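Local structure of endoglucanase EG-II (Hypocrea jecorina, 3QR3) at residues 34-38 with 39-43. The protein hydrolyses internal beta-1,4-glucosidic bonds of cellulose, as an endoglucanase whose catalytic domain belongs to glycoside hydrolase family 5. Sequence-based numbering, arbitrary orientation.
Sequences NFTGS and NNYPD. With SO4 (sulfate ion), chain H.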
ATOM      1  N   ASN A  34      10.122  -9.100  18.154  1.00 22.16           N
ATOM      2  CA  ASN A  34      11.438  -9.644  18.483  1.00 26.83           C
ATOM      3  C   ASN A  34      12.403  -9.582  17.303  1.00 24.75           C
ATOM      4  O   ASN A  34      13.163 -10.519  17.066  1.00 27.73           O
ATOM      5  CB  ASN A  34      11.331 -11.081  19.015  1.00 30.60           C
ATOM      6  CG  ASN A  34      12.521 -11.470  19.898  1.00 37.24           C
ATOM      7  OD1 ASN A  34      13.047 -10.649  20.644  1.00 39.57           O
ATOM      8  ND2 ASN A  34      12.946 -12.730  19.809  1.00 37.59           N
ATOM      9  N   PHE A  35      12.374  -8.469  16.579  1.00 21.08           N
ATOM     10  CA  PHE A  35      13.241  -8.259  15.412  1.00 23.69           C
ATOM     11  C   PHE A  35      14.744  -8.372  15.721  1.00 26.91           C
ATOM     12  O   PHE A  35      15.525  -8.804  14.870  1.00 22.42           O
ATOM     13  CB  PHE A  35      12.966  -6.886  14.791  1.00 17.60           C
ATOM     14  CG  PHE A  35      13.773  -6.603  13.546  1.00 23.22           C
ATOM     15  CD1 PHE A  35      13.415  -7.159  12.334  1.00 23.20           C
ATOM     16  CD2 PHE A  35      14.888  -5.772  13.596  1.00 25.43           C
ATOM     17  CE1 PHE A  35      14.150  -6.900  11.185  1.00 23.93           C
ATOM     18  CE2 PHE A  35      15.631  -5.506  12.455  1.00 23.95           C
ATOM     19  CZ  PHE A  35      15.258  -6.072  11.248  1.00 26.89           C
ATOM     20  N   THR A  36      15.151  -7.966  16.924  1.00 22.06           N
ATOM     21  CA  THR A  36      16.565  -8.003  17.281  1.00 25.31           C
ATOM     22  C   THR A  36      16.894  -8.885  18.480  1.00 33.17           C
ATOM     23  O   THR A  36      18.069  -9.072  18.799  1.00 33.19           O
ATOM     24  CB  THR A  36      17.099  -6.611  17.623  1.00 30.01           C
ATOM     25  OG1 THR A  36      16.496  -6.170  18.841  1.00 20.78           O
ATOM     26  CG2 THR A  36      16.796  -5.615  16.509  1.00 28.54           C
ATOM     27  N   GLY A  37      15.881  -9.413  19.157  1.00 30.90           N
ATOM     28  CA  GLY A  37      16.133 -10.163  20.375  1.00 32.20           C
ATOM     29  C   GLY A  37      15.862  -9.336  21.624  1.00 30.35           C
ATOM     30  O   GLY A  37      15.789  -9.877  22.723  1.00 29.33           O
ATOM     31  N   SER A  38      15.712  -8.024  21.458  1.00 23.94           N
ATOM     32  CA  SER A  38      15.318  -7.157  22.569  1.00 27.90           C
ATOM     33  C   SER A  38      13.865  -7.421  22.952  1.00 26.66           C
ATOM     34  O   SER A  38      13.425  -7.090  24.058  1.00 23.40           O
ATOM     35  CB  SER A  38      15.489  -5.683  22.180  1.00 25.76           C
ATOM     36  OG  SER A  38      14.509  -5.297  21.222  1.00 22.37           O
ATOM     37  N   ASN A  39      13.119  -8.008  22.017  1.00 25.20           N
ATOM     38  CA  ASN A  39      11.690  -8.278  22.204  1.00 17.89           C
ATOM     39  C   ASN A  39      10.868  -7.044  22.556  1.00 21.74           C
ATOM     40  O   ASN A  39       9.851  -7.146  23.247  1.00 19.49           O
ATOM     41  CB  ASN A  39      11.445  -9.368  23.253  1.00 29.18           C
ATOM     42  CG  ASN A  39      10.047  -9.975  23.142  1.00 38.93           C
ATOM     43  OD1 ASN A  39       9.596 -10.303  22.051  1.00 32.38           O
ATOM     44  ND2 ASN A  39       9.358 -10.116  24.273  1.00 45.06           N
ATOM     45  N   ASN A  40      11.294  -5.878  22.083  1.00 19.90           N
ATOM     46  CA  ASN A  40      10.502  -4.678  22.324  1.00 20.57           C
ATOM     47  C   ASN A  40      10.467  -3.729  21.134  1.00 21.55           C
ATOM     48  O   ASN A  40      10.287  -2.521  21.298  1.00 19.50           O
ATOM     49  CB  ASN A  40      10.936  -3.957  23.606  1.00 18.11           C
ATOM     50  CG  ASN A  40      12.397  -3.582  23.590  1.00 22.37           C
ATOM     51  OD1 ASN A  40      12.990  -3.409  22.521  1.00 20.38           O
ATOM     52  ND2 ASN A  40      12.994  -3.453  24.778  1.00 22.50           N
ATOM     53  N   TYR A  41      10.638  -4.272  19.931  1.00 18.23           N
ATOM     54  CA  TYR A  41      10.274  -3.517  18.740  1.00 19.53           C
ATOM     55  C   TYR A  41       8.743  -3.498  18.681  1.00 18.15           C
ATOM     56  O   TYR A  41       8.089  -4.260  19.391  1.00 17.06           O
ATOM     57  CB  TYR A  41      10.890  -4.129  17.470  1.00 13.66           C
ATOM     58  CG  TYR A  41      12.291  -3.625  17.133  1.00 16.92           C
ATOM     59  CD1 TYR A  41      13.270  -3.490  18.118  1.00 15.48           C
ATOM     60  CD2 TYR A  41      12.631  -3.296  15.829  1.00 19.67           C
ATOM     61  CE1 TYR A  41      14.552  -3.034  17.802  1.00 18.60           C
ATOM     62  CE2 TYR A  41      13.909  -2.840  15.503  1.00 19.28           C
ATOM     63  CZ  TYR A  41      14.862  -2.712  16.497  1.00 18.86           C
ATOM     64  OH  TYR A  41      16.123  -2.264  16.170  1.00 18.69           O
ATOM     65  N   PRO A  42       8.160  -2.617  17.852  1.00 21.20           N
ATOM     66  CA  PRO A  42       6.695  -2.533  17.771  1.00 18.44           C
ATOM     67  C   PRO A  42       6.074  -3.871  17.362  1.00 20.77           C
ATOM     68  O   PRO A  42       6.671  -4.610  16.574  1.00 18.91           O
ATOM     69  CB  PRO A  42       6.474  -1.462  16.701  1.00 20.63           C
ATOM     70  CG  PRO A  42       7.699  -0.590  16.832  1.00 20.31           C
ATOM     71  CD  PRO A  42       8.808  -1.574  17.041  1.00 17.39           C
ATOM     72  N   ASP A  43       4.898  -4.170  17.912  1.00 15.67           N
ATOM     73  CA  ASP A  43       4.279  -5.481  17.778  1.00 20.16           C
ATOM     74  C   ASP A  43       3.260  -5.493  16.634  1.00 19.47           C
ATOM     75  O   ASP A  43       2.051  -5.525  16.856  1.00 18.53           O
ATOM     76  CB  ASP A  43       3.613  -5.875  19.101  1.00 21.16           C
ATOM     77  CG  ASP A  43       3.091  -7.301  19.099  1.00 24.82           C
ATOM     78  OD1 ASP A  43       3.341  -8.034  18.131  1.00 21.09           O
ATOM     79  OD2 ASP A  43       2.423  -7.695  20.077  1.00 30.58           O
TER
HETATM   80  S   SO4 H 345      13.050  -4.652  28.308  0.23 29.87           S
HETATM   81  O1  SO4 H 345      14.430  -4.385  27.897  1.00 32.56           O
HETATM   82  O2  SO4 H 345      12.945  -6.023  28.795  0.73 45.73           O
HETATM   83  O3  SO4 H 345      12.664  -3.715  29.362  0.64 49.00           O
HETATM   84  O4  SO4 H 345      12.132  -4.493  27.186  1.00 41.93           O
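Phe35 and Tyr41 illustrate how a surface loop without helix or strand can fold back on an aromatic side chain of its own. The two planes are inclined by only 28°, yet the rings are offset so that little of one lies over the other. Their centroids are 5.5 Å apart; the closest approach is Phe35 CD2 to Tyr41 CE2 at 3.6 Å. Thr36 meets the same ring through its methyl, CG2 standing 3.5 Å from Tyr41 CZ. With chi1 at 68° this methyl lies anti to the carbonyl carbon, which brings it against the phenol end of Tyr41. A serine in place of Tyr41 would probably leave Phe35 and the Thr36 methyl without their apolar partner and open a gap within the turn.

Polar contacts occupy the bend. Ser38 OG donates to Asn40 OD1 at 2.7 Å, coming from above the carbonyl plane. The other end of that amide, Asn40 ND2, gives a hydrogen bond of 2.8 Å to O4 of a sulfate probably from the crystallisation liquor, which probably holds the amide's rotation in this crystal. Asn34 and Asn39 set their amides almost perpendicular, at 85°, and Asn34 OD1 comes to 3.0 Å from Asn39 N.

Lys85 approaches Phe35 by a cation-pi contact, and Tyr29 meets the Tyr41 ring. The whole forms a compact turn on the rim of the TIM barrel, in the loop joining strand 5-11 to helix 44-55, whose N-cap is Asp43.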